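Alpha-1,6-mannanase (Bacteroides thetaiotaomicron, PDB 4V1S) probably hydrolyses alpha-1,6-mannosidic linkages in mannan, as a homolog of the family 76 endo-acting alpha-mannanases. Local coordinates at residues A308-G313 against P358-T363; K300-I305 against F340-F345. All blocks are in the same frame, centred on the assembly; numbering follows the deposited sequence. Where two conformers were deposited one is given.

Contact 1: A308-G313 against P358-T363; sequences ALNDPG and PEHWGT
Glu-359 meets Gly-313 backbone to backbone: Gly-313 N donates to Glu-359 O over 2.9 Å. The same oxygen takes a longer contact from Pro-312 CA. Glu-359's carboxylate turns elsewhere, to the hydroxyl of Tyr-314.

At His-360, in the conformer modelled here (one of two deposited), CG stands anti to the backbone N (chi1 -165°), and the imidazole faces the backbone of Asp-311, whose carbonyl carbon sits over one face toward the rim. NE2 donates in the ring plane to Asn-310 OD1 at 2.9 Å, with amide and ring planes 82° apart.

Trp-361 follows. Its N donates to Asp-311 O at 3.0 Å, and the residue contributes the largest share of any to the buried surface. Gly-313 CA rests over the face of its indole, 3.3 Å from the centroid of the five-membered ring, a close CH-pi contact; a beta-carbon on Gly-313 would overlap NE1. At the edge, Leu-309 CD1 reaches CE3 at 3.9 Å, the two side chains running side by side. Beyond them, Phe-317, Ile-346 and Val-379 from three helices pack on the indole.

Gly-362 closes the run, its CA 4.0 Å from Asn-310 CA and its O against Ala-308 CB. Pro-312 and His-360 form one antiparallel, non-hydrogen-bonded bridge pair, joining two interhelical loops just where Pro-312 occupies the N-cap position of helix 313-330, within the (alpha/alpha)6 barrel of the six-hairpin glycosidases.

Contact 2: K300-I305 against F340-F345; sequences KWYNSI and FHAINF
His-341 reaches from helix 334-350 to the turn that follows helix 284-301, meeting Tyr-302, Ser-304 and Ile-305 in succession. CB lies 3.7 Å from Tyr-302 OH, and the two side chains cross at about a right angle. CG stands anti to the backbone N (chi1 -163°), beside the carbonyl carbon, and lies 3.9 Å from Tyr-302 OH. Next along the ring, CD2 has two oxygens about it: Tyr-302 OH, in the ring plane at 3.6 Å, and Ser-304 O, which approaches obliquely at 3.3 Å. At the tip, NE2 donates to Ile-305 O over 2.8 Å with a fairly straight N-H (162°). The acceptor is in the imidazole plane, whereas the donor stands well above the carbonyl plane, 62° out of it.

An alanine in place of His-341 would probably leave Ile-305 O without this donor and open a gap between the turn and the helix.

The turn has its own bracing: Asn-303 OD1 accepts from Ile-305 N at 2.8 Å, an Asx turn, and also from Asn-306 N. Ser-304 CA lies over one face of the Tyr-302 ring, toward the rim. That ring brings CE1 to 4.1 Å from Ala-342 CB and meets Trp-323 edge-to-face. This is outer packing of a helical barrel: an Asx turn just beyond the C-terminal end of one helix, tied by a histidine to the flank of another.

Contact 1 is the more buried of the two, while contact 2 lies at the surface; their centres are about 10 Å apart. Both use the connection between helices 284-301 and 313-330: 300-305 runs from the end of the first helix into it, and 308-313 leads out of it into the second. Contact 1 joins 308-313 to another loop, by paired backbone bonds and an indole set among helices. Contact 2 sets 300-305 against the side of helix 334-350, covering far less area and relying on one side-chain-to-backbone bond. Asn-310 N to Trp-301 O and Ala-308 O to Asn-303 N, probable hydrogen bonds, run between them, and Phe-345 packs against Trp-361 O, so the two form one continuous patch.

Contact 1: A308-G313 against P358-T363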
ATOM      1  N   ALA A 308      11.100  15.876  -2.345  1.00 16.11           N
ATOM      2  CA  ALA A 308      10.837  15.343  -1.014  1.00 15.51           C
ATOM      3  C   ALA A 308       9.359  15.226  -0.706  1.00 14.74           C
ATOM      4  O   ALA A 308       8.539  16.090  -1.086  1.00 15.99           O
ATOM      5  CB  ALA A 308      11.476  16.223   0.065  1.00 14.38           C
ATOM      6  N   LEU A 309       9.025  14.146  -0.012  1.00 14.62           N
ATOM      7  CA  LEU A 309       7.658  13.900   0.453  1.00 13.37           C
ATOM      8  C   LEU A 309       7.628  13.902   1.982  1.00 12.65           C
ATOM      9  O   LEU A 309       8.268  13.083   2.633  1.00 15.17           O
ATOM     10  CB  LEU A 309       7.129  12.579  -0.101  1.00 13.63           C
ATOM     11  CG  LEU A 309       6.684  12.646  -1.564  1.00 16.52           C
ATOM     12  CD1 LEU A 309       6.709  11.278  -2.228  1.00 17.84           C
ATOM     13  CD2 LEU A 309       5.284  13.279  -1.673  1.00 15.18           C
ATOM     14  N   ASN A 310       6.895  14.852   2.542  1.00 13.95           N
ATOM     15  CA  ASN A 310       6.970  15.150   3.968  1.00 15.24           C
ATOM     16  C   ASN A 310       6.004  14.307   4.817  1.00 15.70           C
ATOM     17  O   ASN A 310       5.125  14.822   5.514  1.00 13.45           O
ATOM     18  CB  ASN A 310       6.698  16.638   4.186  1.00 17.90           C
ATOM     19  CG  ASN A 310       7.143  17.128   5.539  1.00 21.33           C
ATOM     20  OD1 ASN A 310       7.956  16.509   6.211  1.00 25.81           O
ATOM     21  ND2 ASN A 310       6.648  18.291   5.923  1.00 27.80           N
ATOM     22  N   ASP A 311       6.222  12.991   4.786  1.00 14.90           N
ATOM     23  CA  ASP A 311       5.457  12.049   5.583  1.00 12.91           C
ATOM     24  C   ASP A 311       6.312  10.784   5.705  1.00 11.13           C
ATOM     25  O   ASP A 311       7.333  10.620   5.011  1.00 13.78           O
ATOM     26  CB  ASP A 311       4.116  11.731   4.891  1.00 12.35           C
ATOM     27  CG  ASP A 311       2.870  11.865   5.811  1.00 12.14           C
ATOM     28  OD1 ASP A 311       2.923  12.548   6.878  1.00 14.67           O
ATOM     29  OD2 ASP A 311       1.802  11.314   5.406  1.00 13.99           O
ATOM     30  N   PRO A 312       5.864   9.840   6.540  1.00 13.15           N
ATOM     31  CA  PRO A 312       6.516   8.525   6.542  1.00 14.22           C
ATOM     32  C   PRO A 312       6.479   7.909   5.154  1.00 12.38           C
ATOM     33  O   PRO A 312       5.455   8.020   4.447  1.00 14.68           O
ATOM     34  CB  PRO A 312       5.663   7.701   7.522  1.00 14.44           C
ATOM     35  CG  PRO A 312       5.039   8.741   8.433  1.00 14.03           C
ATOM     36  CD  PRO A 312       4.765   9.902   7.522  1.00 13.91           C
ATOM     37  N   GLY A 313       7.579   7.280   4.749  1.00 11.92           N
ATOM     38  CA  GLY A 313       7.617   6.648   3.429  1.00 12.59           C
ATOM     39  C   GLY A 313       6.559   5.593   3.200  1.00 11.94           C
ATOM     40  O   GLY A 313       5.986   5.525   2.127  1.00 11.58           O
ATOM     41  N   PRO A 358      15.517   5.808   5.892  1.00 17.09           N
ATOM     42  CA  PRO A 358      14.860   6.330   7.065  1.00 17.79           C
ATOM     43  C   PRO A 358      13.343   6.129   7.035  1.00 16.04           C
ATOM     44  O   PRO A 358      12.740   5.851   5.990  1.00 18.15           O
ATOM     45  CB  PRO A 358      15.197   7.810   6.994  1.00 17.38           C
ATOM     46  CG  PRO A 358      15.153   8.094   5.516  1.00 16.81           C
ATOM     47  CD  PRO A 358      15.806   6.873   4.913  1.00 18.23           C
ATOM     48  N   GLU A 359      12.728   6.333   8.184  1.00 16.50           N
ATOM     49  CA  GLU A 359      11.282   6.234   8.293  1.00 14.96           C
ATOM     50  C   GLU A 359      10.543   7.305   7.473  1.00 14.36           C
ATOM     51  O   GLU A 359       9.551   6.994   6.787  1.00 14.67           O
ATOM     52  CB  GLU A 359      10.871   6.363   9.747  1.00 14.40           C
ATOM     53  CG  GLU A 359       9.382   6.339   9.985  1.00 16.72           C
ATOM     54  CD  GLU A 359       8.994   6.061  11.424  1.00 18.10           C
ATOM     55  OE1 GLU A 359       9.840   6.175  12.347  1.00 21.00           O
ATOM     56  OE2 GLU A 359       7.811   5.761  11.663  1.00 21.43           O
ATOM     57  N   HIS A 360      11.059   8.531   7.520  1.00 15.20           N
ATOM     58  CA  HIS A 360      10.369   9.702   6.953  0.50 15.41           C
ATOM     59  C   HIS A 360      11.078  10.155   5.665  1.00 14.71           C
ATOM     60  O   HIS A 360      12.302  10.025   5.540  1.00 17.91           O
ATOM     61  CB  HIS A 360      10.332  10.795   8.029  0.50 15.64           C
ATOM     62  CG  HIS A 360       9.369  11.918   7.766  0.50 15.49           C
ATOM     63  ND1 HIS A 360       8.101  11.975   8.315  0.50 15.88           N
ATOM     64  CD2 HIS A 360       9.523  13.064   7.060  0.50 12.27           C
ATOM     65  CE1 HIS A 360       7.519  13.098   7.941  0.50 13.05           C
ATOM     66  NE2 HIS A 360       8.366  13.772   7.176  0.50 16.38           N
ATOM     67  N   TRP A 361      10.303  10.644   4.686  1.00 13.37           N
ATOM     68  CA  TRP A 361      10.855  11.016   3.388  1.00 15.28           C
ATOM     69  C   TRP A 361      11.068  12.515   3.178  1.00 16.38           C
ATOM     70  O   TRP A 361      11.427  12.949   2.088  1.00 17.11           O
ATOM     71  CB  TRP A 361       9.976  10.461   2.273  1.00 14.63           C
ATOM     72  CG  TRP A 361      10.116   8.981   2.001  1.00 12.83           C
ATOM     73  CD1 TRP A 361      10.887   8.066   2.662  1.00 15.09           C
ATOM     74  CD2 TRP A 361       9.414   8.261   0.993  1.00 12.81           C
ATOM     75  NE1 TRP A 361      10.743   6.821   2.093  1.00 14.30           N
ATOM     76  CE2 TRP A 361       9.824   6.910   1.073  1.00 12.34           C
ATOM     77  CE3 TRP A 361       8.457   8.623   0.039  1.00 14.80           C
ATOM     78  CZ2 TRP A 361       9.306   5.926   0.229  1.00 12.32           C
ATOM     79  CZ3 TRP A 361       7.932   7.647  -0.803  1.00 14.75           C
ATOM     80  CH2 TRP A 361       8.379   6.295  -0.707  1.00 13.90           C
ATOM     81  N   GLY A 362      10.909  13.296   4.237  1.00 16.81           N
ATOM     82  CA  GLY A 362      10.900  14.755   4.112  1.00 16.88           C
ATOM     83  C   GLY A 362      12.254  15.436   4.049  1.00 17.79           C
ATOM     84  O   GLY A 362      12.370  16.522   3.488  1.00 19.54           O
ATOM     85  N   THR A 363      13.283  14.821   4.647  1.00 19.03           N
ATOM     86  CA  THR A 363      14.562  15.511   4.852  1.00 19.18           C
ATOM     87  C   THR A 363      15.749  14.611   4.482  1.00 19.66           C
ATOM     88  O   THR A 363      15.757  13.425   4.816  1.00 19.70           O
ATOM     89  CB  THR A 363      14.687  16.009   6.300  1.00 27.77           C
ATOM     90  OG1 THR A 363      14.675  14.911   7.191  1.00 37.60           O
ATOM     91  CG2 THR A 363      13.543  16.884   6.680  1.00 30.30           C
TER

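Contact 2: K300-I305 against F340-F345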
ATOM      1  N   LYS A 300       0.193  19.786   0.173  1.00 14.33           N
ATOM      2  CA  LYS A 300       0.501  19.578   1.588  1.00 13.94           C
ATOM      3  C   LYS A 300       1.861  18.880   1.797  1.00 13.02           C
ATOM      4  O   LYS A 300       2.638  19.270   2.664  1.00 15.70           O
ATOM      5  CB  LYS A 300      -0.592  18.781   2.276  1.00 14.85           C
ATOM      6  CG  LYS A 300      -0.330  18.542   3.745  1.00 15.74           C
ATOM      7  CD  LYS A 300      -1.544  17.982   4.469  1.00 18.70           C
ATOM      8  CE  LYS A 300      -1.230  17.682   5.921  1.00 18.60           C
ATOM      9  NZ  LYS A 300      -1.158  18.918   6.743  1.00 19.44           N
ATOM     10  N   TRP A 301       2.118  17.841   1.009  1.00 12.96           N
ATOM     11  CA  TRP A 301       3.198  16.905   1.294  1.00 14.65           C
ATOM     12  C   TRP A 301       4.367  16.895   0.329  1.00 14.65           C
ATOM     13  O   TRP A 301       5.422  16.392   0.695  1.00 16.00           O
ATOM     14  CB  TRP A 301       2.670  15.475   1.427  1.00 13.59           C
ATOM     15  CG  TRP A 301       1.786  15.231   2.631  1.00 13.62           C
ATOM     16  CD1 TRP A 301       2.171  15.229   3.932  1.00 15.59           C
ATOM     17  CD2 TRP A 301       0.376  14.903   2.628  1.00 14.40           C
ATOM     18  NE1 TRP A 301       1.099  14.931   4.756  1.00 14.82           N
ATOM     19  CE2 TRP A 301      -0.013  14.734   3.981  1.00 13.20           C
ATOM     20  CE3 TRP A 301      -0.592  14.752   1.624  1.00 14.06           C
ATOM     21  CZ2 TRP A 301      -1.321  14.435   4.354  1.00 14.62           C
ATOM     22  CZ3 TRP A 301      -1.908  14.462   2.005  1.00 13.78           C
ATOM     23  CH2 TRP A 301      -2.251  14.308   3.357  1.00 15.07           C
ATOM     24  N   TYR A 302       4.205  17.449  -0.867  1.00 14.20           N
ATOM     25  CA  TYR A 302       5.238  17.305  -1.884  1.00 17.71           C
ATOM     26  C   TYR A 302       6.001  18.581  -2.118  1.00 14.71           C
ATOM     27  O   TYR A 302       5.406  19.600  -2.444  1.00 13.06           O
ATOM     28  CB  TYR A 302       4.625  16.840  -3.191  1.00 15.79           C
ATOM     29  CG  TYR A 302       5.629  16.567  -4.304  1.00 13.56           C
ATOM     30  CD1 TYR A 302       6.766  15.746  -4.082  1.00 14.79           C
ATOM     31  CD2 TYR A 302       5.446  17.087  -5.553  1.00 14.22           C
ATOM     32  CE1 TYR A 302       7.645  15.462  -5.102  1.00 17.84           C
ATOM     33  CE2 TYR A 302       6.310  16.779  -6.608  1.00 17.19           C
ATOM     34  CZ  TYR A 302       7.413  15.989  -6.387  1.00 17.83           C
ATOM     35  OH  TYR A 302       8.334  15.726  -7.404  1.00 19.77           O
ATOM     36  N   ASN A 303       7.320  18.520  -1.971  1.00 13.96           N
ATOM     37  CA  ASN A 303       8.192  19.627  -2.408  1.00 14.00           C
ATOM     38  C   ASN A 303       8.608  19.258  -3.832  1.00 15.45           C
ATOM     39  O   ASN A 303       9.470  18.394  -4.038  1.00 15.57           O
ATOM     40  CB  ASN A 303       9.378  19.754  -1.481  1.00 15.11           C
ATOM     41  CG  ASN A 303      10.397  20.796  -1.936  1.00 15.25           C
ATOM     42  OD1 ASN A 303      10.473  21.153  -3.101  1.00 15.67           O
ATOM     43  ND2 ASN A 303      11.199  21.273  -0.989  1.00 14.87           N
ATOM     44  N   SER A 304       8.027  19.931  -4.822  1.00 16.63           N
ATOM     45  CA  SER A 304       8.292  19.587  -6.209  1.00 16.69           C
ATOM     46  C   SER A 304       9.674  20.037  -6.694  1.00 17.70           C
ATOM     47  O   SER A 304      10.144  19.635  -7.772  1.00 18.45           O
ATOM     48  CB  SER A 304       7.220  20.158  -7.100  1.00 17.94           C
ATOM     49  OG  SER A 304       7.422  21.505  -7.355  1.00 17.59           O
ATOM     50  N   ILE A 305      10.312  20.877  -5.906  1.00 16.78           N
ATOM     51  CA  ILE A 305      11.577  21.435  -6.305  1.00 20.11           C
ATOM     52  C   ILE A 305      12.647  20.369  -6.079  1.00 18.02           C
ATOM     53  O   ILE A 305      13.410  20.031  -6.997  1.00 19.75           O
ATOM     54  CB  ILE A 305      11.922  22.729  -5.533  1.00 19.39           C
ATOM     55  CG1 ILE A 305      10.768  23.758  -5.582  1.00 19.19           C
ATOM     56  CG2 ILE A 305      13.182  23.342  -6.122  1.00 21.29           C
ATOM     57  CD1 ILE A 305      10.239  24.080  -6.968  1.00 21.28           C
ATOM     58  N   PHE A 340       9.247  10.178 -10.921  1.00 13.43           N
ATOM     59  CA  PHE A 340      10.677   9.947 -11.029  1.00 14.83           C
ATOM     60  C   PHE A 340      11.480  10.927 -10.184  1.00 14.67           C
ATOM     61  O   PHE A 340      12.480  10.557  -9.588  1.00 18.29           O
ATOM     62  CB  PHE A 340      11.152  10.010 -12.462  1.00 18.30           C
ATOM     63  CG  PHE A 340      10.684   8.865 -13.320  1.00 18.72           C
ATOM     64  CD1 PHE A 340      10.995   7.574 -12.991  1.00 23.08           C
ATOM     65  CD2 PHE A 340       9.979   9.101 -14.493  1.00 24.15           C
ATOM     66  CE1 PHE A 340      10.600   6.526 -13.795  1.00 22.63           C
ATOM     67  CE2 PHE A 340       9.581   8.065 -15.287  1.00 26.74           C
ATOM     68  CZ  PHE A 340       9.879   6.771 -14.929  1.00 26.54           C
ATOM     69  N   HIS A 341      11.041  12.179 -10.132  1.00 17.16           N
ATOM     70  CA  HIS A 341      11.744  13.168  -9.275  1.00 17.31           C
ATOM     71  C   HIS A 341      11.710  12.746  -7.782  1.00 15.63           C
ATOM     72  O   HIS A 341      12.714  12.821  -7.079  1.00 14.22           O
ATOM     73  CB  HIS A 341      11.112  14.538  -9.466  1.00 19.09           C
ATOM     74  CG  HIS A 341      11.952  15.671  -8.984  1.00 19.66           C
ATOM     75  ND1 HIS A 341      13.259  15.847  -9.380  1.00 24.43           N
ATOM     76  CD2 HIS A 341      11.654  16.721  -8.188  1.00 22.06           C
ATOM     77  CE1 HIS A 341      13.742  16.938  -8.816  1.00 26.18           C
ATOM     78  NE2 HIS A 341      12.786  17.488  -8.092  1.00 25.77           N
ATOM     79  N   ALA A 342      10.544  12.260  -7.317  1.00 13.86           N
ATOM     80  CA  ALA A 342      10.384  11.864  -5.919  1.00 13.36           C
ATOM     81  C   ALA A 342      11.246  10.610  -5.649  1.00 14.31           C
ATOM     82  O   ALA A 342      11.927  10.514  -4.630  1.00 14.13           O
ATOM     83  CB  ALA A 342       8.932  11.630  -5.579  1.00 13.18           C
ATOM     84  N   ILE A 343      11.227   9.682  -6.596  1.00 13.96           N
ATOM     85  CA  ILE A 343      12.008   8.430  -6.456  1.00 13.86           C
ATOM     86  C   ILE A 343      13.519   8.727  -6.513  1.00 13.77           C
ATOM     87  O   ILE A 343      14.313   8.135  -5.756  1.00 16.00           O
ATOM     88  CB  ILE A 343      11.518   7.356  -7.454  1.00 15.87           C
ATOM     89  CG1 ILE A 343      10.063   6.981  -7.097  1.00 14.30           C
ATOM     90  CG2 ILE A 343      12.413   6.136  -7.389  1.00 16.43           C
ATOM     91  CD1 ILE A 343       9.360   6.151  -8.134  1.00 14.74           C
ATOM     92  N   ASN A 344      13.930   9.662  -7.364  1.00 15.77           N
ATOM     93  CA  ASN A 344      15.339  10.074  -7.411  1.00 15.79           C
ATOM     94  C   ASN A 344      15.788  10.627  -6.084  1.00 15.80           C
ATOM     95  O   ASN A 344      16.881  10.347  -5.638  1.00 18.42           O
ATOM     96  CB  ASN A 344      15.566  11.090  -8.543  1.00 15.12           C
ATOM     97  CG  ASN A 344      15.419  10.471  -9.946  1.00 18.90           C
ATOM     98  OD1 ASN A 344      15.400   9.261 -10.123  1.00 19.77           O
ATOM     99  ND2 ASN A 344      15.309  11.316 -10.937  1.00 19.75           N
ATOM    100  N   PHE A 345      14.922  11.423  -5.451  1.00 15.37           N
ATOM    101  CA  PHE A 345      15.215  11.968  -4.139  1.00 16.35           C
ATOM    102  C   PHE A 345      15.418  10.871  -3.094  1.00 15.38           C
ATOM    103  O   PHE A 345      16.324  10.937  -2.284  1.00 17.99           O
ATOM    104  CB  PHE A 345      14.105  12.935  -3.707  1.00 15.29           C
ATOM    105  CG  PHE A 345      14.323  13.540  -2.343  1.00 15.34           C
ATOM    106  CD1 PHE A 345      15.089  14.642  -2.184  1.00 16.78           C
ATOM    107  CD2 PHE A 345      13.710  12.969  -1.218  1.00 14.95           C
ATOM    108  CE1 PHE A 345      15.267  15.216  -0.929  1.00 16.92           C
ATOM    109  CE2 PHE A 345      13.899  13.507   0.042  1.00 15.31           C
ATOM    110  CZ  PHE A 345      14.676  14.650   0.176  1.00 16.11           C
TER